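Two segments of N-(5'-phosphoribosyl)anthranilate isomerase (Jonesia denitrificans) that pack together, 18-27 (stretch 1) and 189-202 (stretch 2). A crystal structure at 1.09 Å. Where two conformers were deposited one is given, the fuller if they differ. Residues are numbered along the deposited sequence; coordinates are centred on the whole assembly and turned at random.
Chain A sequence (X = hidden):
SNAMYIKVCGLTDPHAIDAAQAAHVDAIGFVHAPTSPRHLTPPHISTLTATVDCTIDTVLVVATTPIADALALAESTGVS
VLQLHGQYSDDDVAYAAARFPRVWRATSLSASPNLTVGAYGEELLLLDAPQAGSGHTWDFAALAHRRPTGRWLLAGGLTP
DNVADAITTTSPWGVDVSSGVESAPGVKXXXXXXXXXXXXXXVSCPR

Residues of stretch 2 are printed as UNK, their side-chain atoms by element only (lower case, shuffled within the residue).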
ATOM      1  N   ASP A  18       8.576  14.103  -2.942  1.00 11.15           N
ATOM      2  CA  ASP A  18       9.217  14.995  -2.005  1.00 12.16           C
ATOM      3  C   ASP A  18       8.443  15.067  -0.694  1.00 11.64           C
ATOM      4  O   ASP A  18       9.045  15.081   0.398  1.00 12.06           O
ATOM      5  CB  ASP A  18       9.309  16.415  -2.607  1.00 14.05           C
ATOM      6  CG  ASP A  18      10.347  16.543  -3.696  1.00 17.03           C
ATOM      7  OD1 ASP A  18      11.189  15.638  -3.816  1.00 18.22           O
ATOM      8  OD2 ASP A  18      10.309  17.562  -4.420  1.00 18.76           O
ATOM      9  N   ALA A  19       7.118  15.128  -0.772  1.00 11.39           N
ATOM     10  CA  ALA A  19       6.300  15.175   0.443  1.00 11.51           C
ATOM     11  C   ALA A  19       6.417  13.872   1.227  1.00 10.82           C
ATOM     12  O   ALA A  19       6.467  13.873   2.464  1.00 11.44           O
ATOM     13  CB  ALA A  19       4.858  15.460   0.085  1.00 12.46           C
ATOM     14  N   ALA A  20       6.420  12.750   0.532  1.00 10.44           N
ATOM     15  CA  ALA A  20       6.551  11.460   1.191  1.00 10.24           C
ATOM     16  C   ALA A  20       7.912  11.335   1.903  1.00 10.08           C
ATOM     17  O   ALA A  20       7.983  10.814   3.023  1.00 10.63           O
ATOM     18  CB  ALA A  20       6.358  10.365   0.170  1.00 10.94           C
ATOM     19  N   GLN A  21       8.997  11.816   1.271  0.55 10.34           N
ATOM     20  CA  GLN A  21      10.328  11.788   1.893  0.55 10.73           C
ATOM     21  C   GLN A  21      10.355  12.733   3.092  0.55 10.88           C
ATOM     22  O   GLN A  21      10.960  12.423   4.114  0.55 11.32           O
ATOM     23  CB  GLN A  21      11.448  12.178   0.901  0.55 11.02           C
ATOM     24  CG  GLN A  21      11.662  11.230  -0.327  0.55 10.97           C
ATOM     25  CD  GLN A  21      12.721  10.090  -0.204  0.55 10.13           C
ATOM     26  OE1 GLN A  21      13.142   9.563  -1.237  0.55 10.46           O
ATOM     27  NE2 GLN A  21      13.087   9.667   1.008  0.55 10.22           N
ATOM     28  N   ALA A  22       9.739  13.909   2.969  1.00 11.02           N
ATOM     29  CA  ALA A  22       9.743  14.875   4.059  1.00 11.81           C
ATOM     30  C   ALA A  22       8.981  14.355   5.280  1.00 11.44           C
ATOM     31  O   ALA A  22       9.310  14.709   6.407  1.00 12.97           O
ATOM     32  CB  ALA A  22       9.177  16.208   3.600  1.00 12.70           C
ATOM     33  N   ALA A  23       7.957  13.549   5.049  1.00 10.69           N
ATOM     34  CA  ALA A  23       7.153  12.951   6.120  1.00 11.04           C
ATOM     35  C   ALA A  23       7.759  11.628   6.608  1.00 10.42           C
ATOM     36  O   ALA A  23       7.224  11.013   7.517  1.00 11.75           O
ATOM     37  CB  ALA A  23       5.757  12.705   5.629  1.00 11.83           C
ATOM     38  N   HIS A  24       8.856  11.179   6.017  1.00 10.48           N
ATOM     39  CA  HIS A  24       9.532   9.950   6.429  1.00 11.51           C
ATOM     40  C   HIS A  24       8.606   8.745   6.386  1.00 10.81           C
ATOM     41  O   HIS A  24       8.585   7.945   7.326  1.00 11.61           O
ATOM     42  CB  HIS A  24      10.209  10.132   7.789  1.00 13.84           C
ATOM     43  CG  HIS A  24      11.248  11.201   7.745  1.00 17.70           C
ATOM     44  ND1 HIS A  24      10.988  12.529   8.000  1.00 20.43           N
ATOM     45  CD2 HIS A  24      12.529  11.158   7.313  1.00 19.80           C
ATOM     46  CE1 HIS A  24      12.093  13.241   7.840  1.00 21.25           C
ATOM     47  NE2 HIS A  24      13.043  12.429   7.413  1.00 21.93           N
ATOM     48  N   VAL A  25       7.865   8.607   5.296  1.00  9.54           N
ATOM     49  CA  VAL A  25       7.084   7.390   5.099  1.00  9.27           C
ATOM     50  C   VAL A  25       8.014   6.192   4.941  1.00  8.58           C
ATOM     51  O   VAL A  25       9.204   6.308   4.681  1.00  9.60           O
ATOM     52  CB  VAL A  25       6.118   7.486   3.905  1.00  9.87           C
ATOM     53  CG1 VAL A  25       5.162   8.687   4.033  1.00 11.20           C
ATOM     54  CG2 VAL A  25       6.873   7.467   2.576  1.00  9.62           C
ATOM     55  N   ASP A  26       7.428   5.006   5.049  1.00  8.35           N
ATOM     56  CA  ASP A  26       8.179   3.772   4.901  1.00  8.02           C
ATOM     57  C   ASP A  26       8.172   3.175   3.519  1.00  7.86           C
ATOM     58  O   ASP A  26       9.094   2.420   3.166  1.00  8.41           O
ATOM     59  CB  ASP A  26       7.686   2.751   5.914  1.00  8.17           C
ATOM     60  CG  ASP A  26       7.805   3.288   7.305  1.00  9.61           C
ATOM     61  OD1 ASP A  26       8.912   3.612   7.730  1.00 10.84           O
ATOM     62  OD2 ASP A  26       6.769   3.444   7.966  1.00 12.05           O
ATOM     63  N   ALA A  27       7.146   3.490   2.720  1.00  7.70           N
ATOM     64  CA  ALA A  27       7.020   2.912   1.374  1.00  7.49           C
ATOM     65  C   ALA A  27       6.261   3.856   0.479  1.00  7.46           C
ATOM     66  O   ALA A  27       5.375   4.603   0.936  1.00  7.60           O
ATOM     67  CB  ALA A  27       6.318   1.554   1.400  1.00  7.95           C
ATOM     68  N   UNK A 189      -1.430  15.036  -2.687  0.53 12.25           N
ATOM     69  CA  UNK A 189      -1.439  16.368  -2.096  0.53 12.62           C
ATOM     70  C   UNK A 189      -0.427  16.395  -0.948  0.53 12.20           C
ATOM     71  O   UNK A 189      -0.647  15.729   0.060  0.53 11.83           O
ATOM     72  c   UNK A 189      -3.043  18.015  -0.978  0.53 15.64           C
ATOM     73  o   UNK A 189      -4.183  18.541  -0.976  0.53 16.96           O
ATOM     74  c   UNK A 189      -2.862  16.624  -1.570  0.53 13.89           C
ATOM     75  o   UNK A 189      -2.053  18.613  -0.520  0.53 16.08           O
ATOM     76  N   UNK A 190       0.672  17.175  -1.069  1.00 12.32           N
ATOM     77  CA  UNK A 190       1.662  17.185   0.018  1.00 12.33           C
ATOM     78  C   UNK A 190       1.077  17.477   1.398  1.00 11.90           C
ATOM     79  O   UNK A 190       1.495  16.852   2.363  1.00 12.03           O
ATOM     80  c   UNK A 190       2.604  18.194  -1.936  1.00 13.88           C
ATOM     81  c   UNK A 190       2.635  18.292  -0.434  1.00 13.46           C
ATOM     82  c   UNK A 190       1.127  17.979  -2.226  1.00 13.34           C
ATOM     83  N   UNK A 191       0.153  18.429   1.495  1.00 12.35           N
ATOM     84  CA  UNK A 191      -0.400  18.755   2.806  1.00 12.89           C
ATOM     85  C   UNK A 191      -1.147  17.568   3.404  1.00 12.00           C
ATOM     86  O   UNK A 191      -1.092  17.358   4.618  1.00 12.19           O
ATOM     87  c   UNK A 191      -1.303  19.969   2.718  1.00 14.47           C
ATOM     88  N   UNK A 192      -1.878  16.830   2.581  1.00 11.61           N
ATOM     89  CA  UNK A 192      -2.589  15.662   3.080  1.00 11.34           C
ATOM     90  C   UNK A 192      -1.631  14.552   3.484  1.00 10.21           C
ATOM     91  O   UNK A 192      -1.895  13.841   4.456  1.00 10.20           O
ATOM     92  c   UNK A 192      -5.810  15.497   0.950  1.00 17.02           C
ATOM     93  c   UNK A 192      -7.018  16.374   0.785  1.00 19.96           C
ATOM     94  n   UNK A 192      -8.058  15.661   0.009  1.00 21.75           N
ATOM     95  c   UNK A 192      -3.625  15.142   2.085  1.00 12.45           C
ATOM     96  c   UNK A 192      -4.797  16.091   1.888  1.00 14.64           C
ATOM     97  N   UNK A 193      -0.552  14.348   2.729  1.00  9.80           N
ATOM     98  CA  UNK A 193       0.446  13.359   3.128  1.00  9.67           C
ATOM     99  C   UNK A 193       1.014  13.700   4.487  1.00  9.97           C
ATOM    100  O   UNK A 193       1.110  12.848   5.369  1.00 10.09           O
ATOM    101  c   UNK A 193       0.992  12.545   0.777  1.00 10.46           C
ATOM    102  c   UNK A 193       2.761  12.468   2.571  1.00 11.13           C
ATOM    103  c   UNK A 193       1.922  12.634  -0.418  1.00 11.40           C
ATOM    104  c   UNK A 193       1.557  13.231   2.043  1.00 10.11           C
ATOM    105  N   UNK A 194       1.398  14.960   4.670  1.00 10.31           N
ATOM    106  CA  UNK A 194       1.954  15.388   5.938  1.00 11.23           C
ATOM    107  C   UNK A 194       0.951  15.189   7.074  1.00 10.49           C
ATOM    108  O   UNK A 194       1.283  14.701   8.164  1.00 10.98           O
ATOM    109  c   UNK A 194       2.406  16.841   5.874  1.00 12.44           C
ATOM    110  N   UNK A 195      -0.292  15.567   6.826  1.00 10.35           N
ATOM    111  CA  UNK A 195      -1.349  15.456   7.846  1.00 10.64           C
ATOM    112  C   UNK A 195      -1.610  13.990   8.200  1.00 10.09           C
ATOM    113  O   UNK A 195      -1.818  13.648   9.372  1.00 10.34           O
ATOM    114  c   UNK A 195      -2.619  16.109   7.355  1.00 11.44           C
ATOM    115  N   UNK A 196      -1.640  13.129   7.193  1.00  9.76           N
ATOM    116  CA  UNK A 196      -1.869  11.714   7.408  1.00  9.36           C
ATOM    117  C   UNK A 196      -0.813  11.129   8.326  1.00  9.28           C
ATOM    118  O   UNK A 196      -1.119  10.406   9.283  1.00  9.40           O
ATOM    119  c   UNK A 196      -3.520   9.113   6.159  1.00  9.24           C
ATOM    120  c   UNK A 196      -1.219   8.561   6.373  1.00  9.54           C
ATOM    121  c   UNK A 196      -1.858  10.976   6.064  1.00  9.33           C
ATOM    122  c   UNK A 196      -3.851   7.783   6.274  1.00  9.73           C
ATOM    123  c   UNK A 196      -1.566   7.220   6.490  1.00  9.94           C
ATOM    124  c   UNK A 196      -2.881   6.846   6.443  1.00 10.01           C
ATOM    125  c   UNK A 196      -2.195   9.523   6.177  1.00  8.92           C
ATOM    126  N   UNK A 197       0.451  11.412   8.028  1.00  9.37           N
ATOM    127  CA  UNK A 197       1.537  10.872   8.805  1.00  9.73           C
ATOM    128  C   UNK A 197       1.492  11.426  10.239  1.00 10.12           C
ATOM    129  O   UNK A 197       1.723  10.696  11.209  1.00 10.95           O
ATOM    130  c   UNK A 197       4.014  10.673   8.988  1.00 12.23           C
ATOM    131  c   UNK A 197       2.870  11.087   8.104  1.00 10.76           C
ATOM    132  c   UNK A 197       2.896  10.329   6.769  1.00 11.17           C
ATOM    133  N   UNK A 198       1.215  12.723  10.381  1.00 10.06           N
ATOM    134  CA  UNK A 198       1.116  13.311  11.707  1.00 10.68           C
ATOM    135  C   UNK A 198       0.031  12.614  12.519  1.00 10.48           C
ATOM    136  O   UNK A 198       0.232  12.256  13.677  1.00 11.30           O
ATOM    137  c   UNK A 198       0.819  14.795  11.613  1.00 11.79           C
ATOM    138  n   UNK A 198      -0.582  17.448  13.422  1.00 18.96           N
ATOM    139  c   UNK A 198       0.487  16.936  12.845  1.00 17.62           C
ATOM    140  o   UNK A 198       1.302  17.621  12.235  1.00 20.31           O
ATOM    141  c   UNK A 198       0.687  15.452  12.971  1.00 14.48           C
ATOM    142  N   UNK A 199      -1.132  12.433  11.939  1.00  9.98           N
ATOM    143  CA  UNK A 199      -2.241  11.791  12.627  1.00 10.08           C
ATOM    144  C   UNK A 199      -1.890  10.351  13.012  1.00 10.97           C
ATOM    145  O   UNK A 199      -2.177   9.895  14.133  1.00 11.73           O
ATOM    146  c   UNK A 199      -3.499  11.815  11.767  1.00 10.47           C
ATOM    147  N   UNK A 200      -1.270   9.623  12.086  1.00 10.39           N
ATOM    148  CA  UNK A 200      -0.965   8.208  12.290  1.00 11.28           C
ATOM    149  C   UNK A 200       0.106   8.047  13.388  1.00 12.76           C
ATOM    150  O   UNK A 200      -0.014   7.184  14.257  1.00 14.45           O
ATOM    151  c   UNK A 200      -0.506   7.587  10.999  1.00 11.15           C
ATOM    152  N   UNK A 201       1.172   8.838  13.330  1.00 13.86           N
ATOM    153  CA  UNK A 201       2.263   8.717  14.288  1.00 15.19           C
ATOM    154  C   UNK A 201       1.914   9.286  15.637  1.00 15.80           C
ATOM    155  O   UNK A 201       2.530   8.934  16.649  1.00 17.04           O
ATOM    156  n   UNK A 201       7.048   9.730  10.084  1.00 16.74           N
ATOM    157  n   UNK A 201       6.023   8.090  11.415  1.00 18.22           N
ATOM    158  c   UNK A 201       6.689   8.454  10.331  1.00 17.37           C
ATOM    159  c   UNK A 201       4.099   8.579  12.717  1.00 17.71           C
ATOM    160  c   UNK A 201       5.519   8.993  12.425  1.00 18.29           C
ATOM    161  c   UNK A 201       3.505   9.398  13.772  1.00 16.40           C
ATOM    162  n   UNK A 201       7.031   7.498   9.491  1.00 18.17           N
ATOM    163  N   UNK A 202       0.929  10.159  15.675  1.00 15.95           N
ATOM    164  CA  UNK A 202       0.527  10.763  16.915  1.00 17.06           C
ATOM    165  C   UNK A 202      -0.157   9.786  17.819  1.00 17.77           C
ATOM    166  O   UNK A 202      -0.299  10.079  18.993  1.00 19.16           O
TER
HETATM  167  O   HOH W   1       6.417   4.833  10.129  1.00 18.05           O

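Position 189 carries two carbons, the second bearing two oxygens, and its CA-to-CB bond points away from stretch 1: D189. It sits at the N-cap, where D189 OD1 accepts a weak bond from the backbone N of 191 (3.0 Å, 129°).

At 190 three carbons close a ring onto the backbone N, and the CB lies 3.6 Å from A19 CB. This is P190, in the first turn of the helix. Position 191 has one carbon, directed away: A191. Position 192 has four carbons in a row ending in nitrogen, beyond reach of stretch 1: K192, extended.

Position 193 has four carbons, forked at the first, with one arm two carbons long. The side chain points toward stretch 1 and touches A19, A20 and A23. That is I193, with chi1 m and chi2 t. I193 CD1 approaches A19 CB at 4.1 Å, and I193 CG2 lies 4.2 Å from A20 CA and 4.3 Å from A23 CB. Positions 194 and 195 have one carbon each, the first sideways, the second out of reach: A194 and A195. At 196 one carbon leads to a six-carbon ring without heteroatoms: F196, buried but out of reach of stretch 1.

Position 197 has one carbon carrying two more, points toward stretch 1 and touches A23 and V25; hence V197, one turn beyond I193. V197 CG1 lies 3.5 Å from A23 O, while V197 CG2 is 3.9 Å from both A23 CB and V25 CG1. Position 198 has three carbons, the third carrying one oxygen and one nitrogen: Q198, exposed. Positions 199 and 200 have one side-chain carbon each, out of reach of stretch 1: A199 and A200.

Position 201 has three carbons, a nitrogen, then a carbon with two more nitrogens, which reach A23 O and H24 O: R201. R201 NH1 donates to A23 O (2.9 Å, 137°), and R201 NH2 donates to H24 O (2.7 Å, 171°), the straighter bond. Position 202 has no side-chain atoms: G202. An ideal CB there would be crowded by Q198 O at 3.0 Å.

The helix axes come within 9.0 Å at 23°, and I193 and V197 pack against A19, A20, A23 and V25. A19 and A23 point toward stretch 2, each covered by more than 50 Å². The first helix ends at A22; H24, at positive phi (57°), leaves helical phi/psi in a Schellman motif, with H24 N bonded to Q21 O (3.1 Å) and V25 N to A20 O (3.2 Å). The carbonyls of A23 and H24 lie at the guanidinium edge, where R201 reaches both. D26 OD2 is 4.3 Å from R201 NH2, too far for a salt bridge, but water 1 joins them, its O donating to D26 OD2 (2.6 Å) and accepting from R201 NH2 (2.8 Å).

Stretch 2, residues 189-202: DPAKIAAFVQAARG
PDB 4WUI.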